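Local structure of Hen1 (Anabaena variabilis, 3JWH) at residues A122-L127 against T179-Y184. The protein probably transfers a methyl group from S-adenosylmethionine to the 2'-oxygen of the 3'-terminal nucleotide of RNA. Numbering follows the deposited sequence.
Sequences AFERVL and TERFAY
Glu-124 and Arg-181 form a salt bridge between helix 117-131 and the end of helix 168-181. Their side chains cross at about a right angle. The carboxylate reaches the edge of the guanidinium near its plane, with the two planes 57° apart. OE1 of Glu-124 takes a straight and very short bond of 2.5 Å from NH2 of Arg-181. NH1 of Arg-181 makes only a weak second bond to the same OE1 of Glu-124. The other carboxylate oxygen, OE2, accepts a hydrogen bond from NE1 of Trp-174, also on helix 168-181, so two partners fix the rotation of the carboxylate. The Arg-181 chain bends at chi3 (-71°), which turns NE off the line of the chain. CE2 of Phe-182 lies 3.6 Å above one face of the guanidinium of Arg-181, toward its rim.

CB of Phe-182 points toward helix 117-131. The backbone O of Glu-124 lies over one face of the ring, 4.1 Å from CZ of Phe-182. CB of Arg-181 lies 3.7 Å above the opposite face of the Phe-182 ring. CG of Arg-125 approaches the ring edge, 4.4 Å from the same CZ of Phe-182. An alanine in place of Glu-124 would probably leave Arg-181 and the indole N-H of Trp-174 without this carboxylate partner, and the guanidinium freer to turn.

Tyr-184 touches Leu-127 only loosely. Its OH hydrogen-bonds to Pro-133 O, just beyond helix 117-131. Between Phe-182 and Tyr-184, Ala-183 centres an inverse gamma turn, which leads from helix 168-181 into edge strand 184-188. The contact thus joins two helices and a helix-to-strand turn in a Rossmann-like methyltransferase fold, whose seven-stranded sheet has the characteristic 3-2-1-4-5-7-6 order.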
loop_
_atom_site.group_PDB
_atom_site.type_symbol
_atom_site.label_atom_id
_atom_site.label_comp_id
_atom_site.label_asym_id
_atom_site.label_seq_id
_atom_site.Cartn_x
_atom_site.Cartn_y
_atom_site.Cartn_z
ATOM N N ALA A 122 -14.197 8.279 1.912
ATOM C CA ALA A 122 -14.457 7.414 3.062
ATOM C C ALA A 122 -13.207 6.608 3.413
ATOM O O ALA A 122 -12.874 6.424 4.576
ATOM C CB ALA A 122 -15.634 6.477 2.773
ATOM N N PHE A 123 -12.511 6.123 2.393
ATOM C CA PHE A 123 -11.301 5.352 2.623
ATOM C C PHE A 123 -10.254 6.215 3.323
ATOM O O PHE A 123 -9.532 5.739 4.200
ATOM C CB PHE A 123 -10.757 4.834 1.292
ATOM C CG PHE A 123 -9.424 4.175 1.403
ATOM C CD1 PHE A 123 -9.230 3.110 2.276
ATOM C CD2 PHE A 123 -8.350 4.629 0.651
ATOM C CE1 PHE A 123 -7.985 2.508 2.401
ATOM C CE2 PHE A 123 -7.092 4.027 0.769
ATOM C CZ PHE A 123 -6.910 2.966 1.648
ATOM N N GLU A 124 -10.183 7.486 2.937
ATOM C CA GLU A 124 -9.221 8.414 3.527
ATOM C C GLU A 124 -9.405 8.546 5.029
ATOM O O GLU A 124 -8.430 8.563 5.767
ATOM C CB GLU A 124 -9.319 9.802 2.875
ATOM C CG GLU A 124 -8.676 9.898 1.491
ATOM C CD GLU A 124 -9.095 11.152 0.725
ATOM O OE1 GLU A 124 -9.713 12.050 1.342
ATOM O OE2 GLU A 124 -8.802 11.242 -0.488
ATOM N N ARG A 125 -10.653 8.653 5.483
ATOM C CA ARG A 125 -10.928 8.762 6.910
ATOM C C ARG A 125 -10.615 7.447 7.591
ATOM O O ARG A 125 -9.931 7.416 8.608
ATOM C CB ARG A 125 -12.383 9.148 7.162
ATOM C CG ARG A 125 -12.655 10.630 6.947
ATOM C CD ARG A 125 -14.044 10.987 7.420
ATOM N NE ARG A 125 -15.053 10.251 6.665
ATOM C CZ ARG A 125 -15.358 10.496 5.396
ATOM N NH1 ARG A 125 -14.733 11.468 4.737
ATOM N NH2 ARG A 125 -16.284 9.767 4.784
ATOM N N VAL A 126 -11.113 6.358 7.024
ATOM C CA VAL A 126 -10.851 5.048 7.581
ATOM C C VAL A 126 -9.350 4.872 7.822
ATOM O O VAL A 126 -8.921 4.403 8.878
ATOM C CB VAL A 126 -11.321 3.943 6.625
ATOM C CG1 VAL A 126 -10.932 2.573 7.171
ATOM C CG2 VAL A 126 -12.821 4.041 6.426
ATOM N N LEU A 127 -8.552 5.275 6.840
ATOM C CA LEU A 127 -7.110 5.126 6.919
ATOM C C LEU A 127 -6.334 6.175 7.732
ATOM O O LEU A 127 -5.544 5.829 8.617
ATOM C CB LEU A 127 -6.543 5.058 5.490
ATOM C CG LEU A 127 -5.030 5.143 5.282
ATOM C CD1 LEU A 127 -4.331 3.914 5.845
ATOM C CD2 LEU A 127 -4.766 5.261 3.788
ATOM N N THR A 179 -2.096 15.751 4.173
ATOM C CA THR A 179 -1.347 16.282 5.308
ATOM C C THR A 179 -1.961 17.557 5.877
ATOM O O THR A 179 -1.527 18.047 6.916
ATOM C CB THR A 179 0.105 16.600 4.926
ATOM O OG1 THR A 179 0.114 17.790 4.137
ATOM C CG2 THR A 179 0.729 15.443 4.131
ATOM N N GLU A 180 -2.952 18.098 5.179
ATOM C CA GLU A 180 -3.633 19.317 5.605
ATOM C C GLU A 180 -4.846 18.974 6.464
ATOM O O GLU A 180 -5.221 19.737 7.351
ATOM C CB GLU A 180 -4.076 20.127 4.382
ATOM C CG GLU A 180 -2.979 20.969 3.747
ATOM C CD GLU A 180 -3.276 21.346 2.293
ATOM O OE1 GLU A 180 -4.469 21.474 1.924
ATOM O OE2 GLU A 180 -2.306 21.526 1.514
ATOM N N ARG A 181 -5.446 17.819 6.197
ATOM C CA ARG A 181 -6.621 17.362 6.926
ATOM C C ARG A 181 -6.290 16.400 8.044
ATOM O O ARG A 181 -6.975 16.374 9.070
ATOM C CB ARG A 181 -7.615 16.683 5.973
ATOM C CG ARG A 181 -8.436 17.661 5.138
ATOM C CD ARG A 181 -9.527 16.941 4.360
ATOM N NE ARG A 181 -8.982 16.134 3.275
ATOM C CZ ARG A 181 -9.423 14.924 2.942
ATOM N NH1 ARG A 181 -10.421 14.359 3.614
ATOM N NH2 ARG A 181 -8.871 14.280 1.924
ATOM N N PHE A 182 -5.235 15.616 7.844
ATOM C CA PHE A 182 -4.821 14.623 8.816
ATOM C C PHE A 182 -3.443 14.883 9.428
ATOM O O PHE A 182 -2.626 15.595 8.857
ATOM C CB PHE A 182 -4.892 13.261 8.139
ATOM C CG PHE A 182 -6.238 12.977 7.539
ATOM C CD1 PHE A 182 -7.313 12.614 8.348
ATOM C CD2 PHE A 182 -6.450 13.128 6.165
ATOM C CE1 PHE A 182 -8.571 12.406 7.804
ATOM C CE2 PHE A 182 -7.704 12.922 5.616
ATOM C CZ PHE A 182 -8.770 12.559 6.430
ATOM N N ALA A 183 -3.192 14.300 10.598
ATOM C CA ALA A 183 -1.920 14.502 11.302
ATOM C C ALA A 183 -0.734 13.758 10.680
ATOM O O ALA A 183 -0.077 12.949 11.335
ATOM C CB ALA A 183 -2.075 14.111 12.794
ATOM N N TYR A 184 -0.460 14.038 9.413
ATOM C CA TYR A 184 0.647 13.385 8.721
ATOM C C TYR A 184 1.465 14.356 7.894
ATOM O O TYR A 184 1.002 15.433 7.537
ATOM C CB TYR A 184 0.142 12.299 7.755
ATOM C CG TYR A 184 -0.413 11.074 8.410
ATOM C CD1 TYR A 184 -1.708 11.063 8.931
ATOM C CD2 TYR A 184 0.371 9.928 8.555
ATOM C CE1 TYR A 184 -2.204 9.942 9.583
ATOM C CE2 TYR A 184 -0.122 8.811 9.207
ATOM C CZ TYR A 184 -1.409 8.820 9.720
ATOM O OH TYR A 184 -1.899 7.698 10.371
#